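Local coordinates for protein nicotinate-nucleotide diphosphorylase (Carboxylating) (Streptococcus pyogenes GA06023, PDB 5HUO) that probably transfers a phosphoribosyl group to quinolinate with loss of carbon dioxide, making nicotinate ribonucleotide for NAD(+) biosynthesis, at residues E151-D155 with D156-V160; G272-M276 with T277-R281. All coordinates share one frame; numbering follows the deposited sequence.

Both contacts are local, a turn and a loop that runs into a 3-10 segment, within the C-terminal domain, the open alpha/beta barrel of quinolinate phosphoribosyltransferases. They lie on the same side of the chain's centre, their own centres about 11 Å apart. Contact 1 comes first along the chain and joins the end of helix 122-153 to strand 159-161, an outermost parallel strand within this chain. Contact 2 follows much later, between strands 267-271 and 289-291; the latter is the sheet neighbour of 159-161. The helix end packs on I279, with L153 CD1 3.4 Å from I279 O and A152 CB 3.6 Å from I279 CG2, so helix 122-153 abuts the 267-271/289-291 connection.

Contact 1 of 2, residues E151-D155 with D156-V160; sequences EALGD and DRIKV
D155 and R157 meet in a type I beta turn from D155 to I158, at a helix-to-strand junction of the open alpha/beta barrel that carries the chain from helix 122-153 into strand 159-161. I158 N to D155 O, at 3.0 Å, closes the turn. R157 N reaches D155 OD1 at 3.0 Å, adding an Asx turn within it; this donor comes from above the carboxylate plane.

The same OD1 takes part in a salt bridge. R157 NE lies 2.9 Å from D155 OD1 on its syn side, the N-H...O angle being a nearly straight 171°, while a weak bond joins R157 NH2 to D155 OD2. The carboxylate and guanidinium planes are 52° apart, so the two-point contact is twisted rather than coplanar. A bend in the R157 chain at chi3 (-61°) turns the guanidinium edge back to the acid. D155 OD2 also accepts from G284 N, leaving the carboxylate gripped at both oxygens.

Apolar contact links the last helical residue to the residues leading into the strand. L153 and I158 cross at about a right angle, and L153 CD2 touches two branches, I158 CG2 at 3.9 Å and V160 CG2 at 4.0 Å.

Contact 2 of 2, residues G272-M276 with T277-R281; sequences GNIDM and TTISR
D275 OD1 is gripped by two sound donors, T277 OG1 at 2.6 Å and T278 N at 3.1 Å, in a strand-end loop of the open alpha/beta barrel. The hydroxyl bonds to the syn lone pair, the side of the other oxygen, whereas the amide arrives from above the carboxylate plane, 41° out of it, with an N-H...O angle of 167°. T277 N and T278 OG1 add weak bonds to the same oxygen, the first of them of the Asx-turn kind. Torsions explain the convergence: CG of D275 sits between its backbone N and carbonyl carbon (chi1 74°), which folds the acid over the chain that follows, and T277 OG1 takes the equivalent place on its own residue.

The backbone follows helical angles from T277 on. I279 N donates to D275 O at 2.8 Å, nearly in line with the carbonyl, and R281 N to T278 O at 3.1 Å where the 3-10 segment begins. R281 folds back across the start of the loop, NH1 lying 2.8 Å from N273 O, its guanidinium plane steeply inclined to the N273 amide. Nearby, G272 lies about 5 Å from a bound sulfate, probably from the crystallisation liquor.

Among the apolar groups, I274 CG2 meets I279 CD1 at 4.2 Å, the two side chains crossing obliquely. I274 O accepts from S292 OG. The loop touches helix 122-153 through D275, M276 and I279, and V290 of strand 289-291 through I274 and I279.

Contact 1 of 2, residues E151-D155 with D156-V160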
# COMPACT_ATOMS: atom_id res chain seq x y z
N GLU A 151 -21.50 -33.51 -12.13
CA GLU A 151 -21.78 -34.88 -12.42
C GLU A 151 -22.96 -35.43 -11.61
O GLU A 151 -23.84 -36.05 -12.15
CB GLU A 151 -20.59 -35.75 -12.17
CG GLU A 151 -20.93 -37.20 -12.46
CD GLU A 151 -19.77 -38.00 -12.94
OE1 GLU A 151 -18.60 -37.71 -12.53
OE2 GLU A 151 -20.06 -38.96 -13.72
N ALA A 152 -22.94 -35.22 -10.32
CA ALA A 152 -24.04 -35.62 -9.46
C ALA A 152 -25.41 -35.12 -9.93
O ALA A 152 -26.43 -35.79 -9.82
CB ALA A 152 -23.78 -35.14 -8.05
N LEU A 153 -25.42 -33.93 -10.49
CA LEU A 153 -26.64 -33.33 -11.04
C LEU A 153 -27.06 -34.07 -12.30
O LEU A 153 -28.22 -34.27 -12.55
CB LEU A 153 -26.42 -31.84 -11.35
CG LEU A 153 -27.54 -31.07 -12.03
CD1 LEU A 153 -28.82 -31.13 -11.24
CD2 LEU A 153 -27.10 -29.63 -12.23
N GLY A 154 -26.08 -34.41 -13.13
CA GLY A 154 -26.32 -35.09 -14.41
C GLY A 154 -27.39 -34.45 -15.27
O GLY A 154 -28.28 -35.11 -15.75
N ASP A 155 -27.33 -33.13 -15.42
CA ASP A 155 -28.17 -32.42 -16.39
C ASP A 155 -27.45 -31.18 -16.96
O ASP A 155 -27.39 -30.16 -16.33
CB ASP A 155 -29.52 -32.08 -15.78
CG ASP A 155 -30.53 -31.58 -16.82
OD1 ASP A 155 -30.15 -31.34 -17.98
OD2 ASP A 155 -31.72 -31.39 -16.49
N ASP A 156 -26.89 -31.33 -18.16
CA ASP A 156 -26.28 -30.24 -18.97
C ASP A 156 -27.12 -29.00 -19.06
O ASP A 156 -26.60 -27.91 -19.16
CB ASP A 156 -26.12 -30.68 -20.44
CG ASP A 156 -25.06 -31.73 -20.63
OD1 ASP A 156 -24.37 -32.10 -19.65
OD2 ASP A 156 -24.91 -32.20 -21.78
N ARG A 157 -28.43 -29.19 -19.14
CA ARG A 157 -29.36 -28.08 -19.32
C ARG A 157 -29.45 -27.21 -18.10
O ARG A 157 -29.89 -26.10 -18.18
CB ARG A 157 -30.76 -28.59 -19.64
CG ARG A 157 -30.91 -29.26 -21.01
CD ARG A 157 -32.19 -30.09 -21.06
NE ARG A 157 -32.20 -31.16 -20.05
CZ ARG A 157 -33.14 -32.08 -19.91
NH1 ARG A 157 -34.22 -32.05 -20.70
NH2 ARG A 157 -33.02 -33.02 -18.98
N ILE A 158 -29.01 -27.72 -16.96
CA ILE A 158 -28.95 -26.96 -15.69
C ILE A 158 -27.51 -26.70 -15.26
O ILE A 158 -26.72 -27.60 -15.09
CB ILE A 158 -29.65 -27.69 -14.54
CG1 ILE A 158 -31.10 -28.01 -14.93
CG2 ILE A 158 -29.57 -26.84 -13.28
CD1 ILE A 158 -31.85 -28.86 -13.93
N LYS A 159 -27.21 -25.43 -15.10
CA LYS A 159 -25.88 -24.97 -14.76
C LYS A 159 -25.68 -24.90 -13.26
O LYS A 159 -26.62 -24.68 -12.49
CB LYS A 159 -25.60 -23.60 -15.38
CG LYS A 159 -25.44 -23.66 -16.86
CD LYS A 159 -25.43 -22.27 -17.49
CE LYS A 159 -25.06 -22.33 -18.96
NZ LYS A 159 -26.07 -23.05 -19.79
N VAL A 160 -24.43 -25.04 -12.88
CA VAL A 160 -24.06 -24.95 -11.47
C VAL A 160 -23.30 -23.65 -11.18
O VAL A 160 -22.23 -23.42 -11.71
CB VAL A 160 -23.22 -26.14 -11.05
CG1 VAL A 160 -22.75 -25.95 -9.61
CG2 VAL A 160 -24.00 -27.41 -11.19

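Contact 2 of 2, residues G272-M276 with T277-R281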
# COMPACT_ATOMS: atom_id res chain seq x y z
N GLY A 272 -30.24 -22.94 -1.93
CA GLY A 272 -30.42 -23.38 -0.54
C GLY A 272 -30.54 -24.89 -0.32
O GLY A 272 -31.34 -25.57 -1.00
N ASN A 273 -29.78 -25.39 0.67
CA ASN A 273 -29.74 -26.84 1.01
C ASN A 273 -29.39 -27.64 -0.24
O ASN A 273 -30.16 -28.50 -0.68
CB ASN A 273 -31.10 -27.32 1.61
CG ASN A 273 -31.03 -28.73 2.24
OD1 ASN A 273 -30.20 -28.99 3.13
ND2 ASN A 273 -31.92 -29.63 1.81
N ILE A 274 -28.27 -27.26 -0.86
CA ILE A 274 -27.81 -27.92 -2.08
C ILE A 274 -26.41 -28.42 -1.85
O ILE A 274 -25.47 -27.65 -1.71
CB ILE A 274 -27.83 -27.00 -3.32
CG1 ILE A 274 -29.27 -26.61 -3.67
CG2 ILE A 274 -27.13 -27.71 -4.49
CD1 ILE A 274 -29.43 -25.62 -4.80
N ASP A 275 -26.29 -29.74 -1.85
CA ASP A 275 -25.00 -30.40 -1.68
C ASP A 275 -24.90 -31.64 -2.59
O ASP A 275 -25.79 -31.89 -3.42
CB ASP A 275 -24.77 -30.72 -0.20
CG ASP A 275 -25.63 -31.89 0.31
OD1 ASP A 275 -25.85 -32.89 -0.42
OD2 ASP A 275 -26.05 -31.82 1.48
N MET A 276 -23.83 -32.42 -2.41
CA MET A 276 -23.62 -33.64 -3.19
C MET A 276 -24.82 -34.60 -3.23
O MET A 276 -25.16 -35.13 -4.27
CB MET A 276 -22.42 -34.42 -2.66
CG MET A 276 -21.13 -33.99 -3.29
SD MET A 276 -21.15 -34.49 -5.01
CE MET A 276 -20.07 -35.90 -4.93
N THR A 277 -25.41 -34.86 -2.07
CA THR A 277 -26.55 -35.80 -1.95
C THR A 277 -27.84 -35.20 -2.57
O THR A 277 -28.54 -35.83 -3.34
CB THR A 277 -26.79 -36.23 -0.46
OG1 THR A 277 -26.98 -35.07 0.36
CG2 THR A 277 -25.59 -37.02 0.05
N THR A 278 -28.12 -33.97 -2.20
CA THR A 278 -29.31 -33.24 -2.62
C THR A 278 -29.37 -32.84 -4.10
O THR A 278 -30.41 -32.83 -4.71
CB THR A 278 -29.35 -31.94 -1.85
OG1 THR A 278 -29.13 -32.22 -0.47
CG2 THR A 278 -30.65 -31.26 -2.01
N ILE A 279 -28.23 -32.47 -4.68
CA ILE A 279 -28.23 -31.81 -6.00
C ILE A 279 -28.99 -32.60 -7.10
O ILE A 279 -29.52 -32.02 -8.02
CB ILE A 279 -26.82 -31.42 -6.46
CG1 ILE A 279 -26.90 -30.51 -7.67
CG2 ILE A 279 -26.01 -32.64 -6.82
CD1 ILE A 279 -25.68 -29.66 -7.87
N SER A 280 -29.01 -33.93 -7.01
CA SER A 280 -29.62 -34.79 -8.07
C SER A 280 -31.14 -34.62 -8.20
O SER A 280 -31.71 -34.86 -9.25
CB SER A 280 -29.28 -36.24 -7.81
OG SER A 280 -29.74 -36.58 -6.52
N ARG A 281 -31.76 -34.12 -7.14
CA ARG A 281 -33.22 -33.87 -7.13
C ARG A 281 -33.67 -32.89 -8.21
O ARG A 281 -34.82 -32.89 -8.61
CB ARG A 281 -33.73 -33.38 -5.75
CG ARG A 281 -33.50 -31.92 -5.44
CD ARG A 281 -34.19 -31.41 -4.17
NE ARG A 281 -33.29 -30.47 -3.47
CZ ARG A 281 -33.57 -29.45 -2.63
NH1 ARG A 281 -32.54 -28.73 -2.14
NH2 ARG A 281 -34.82 -29.11 -2.29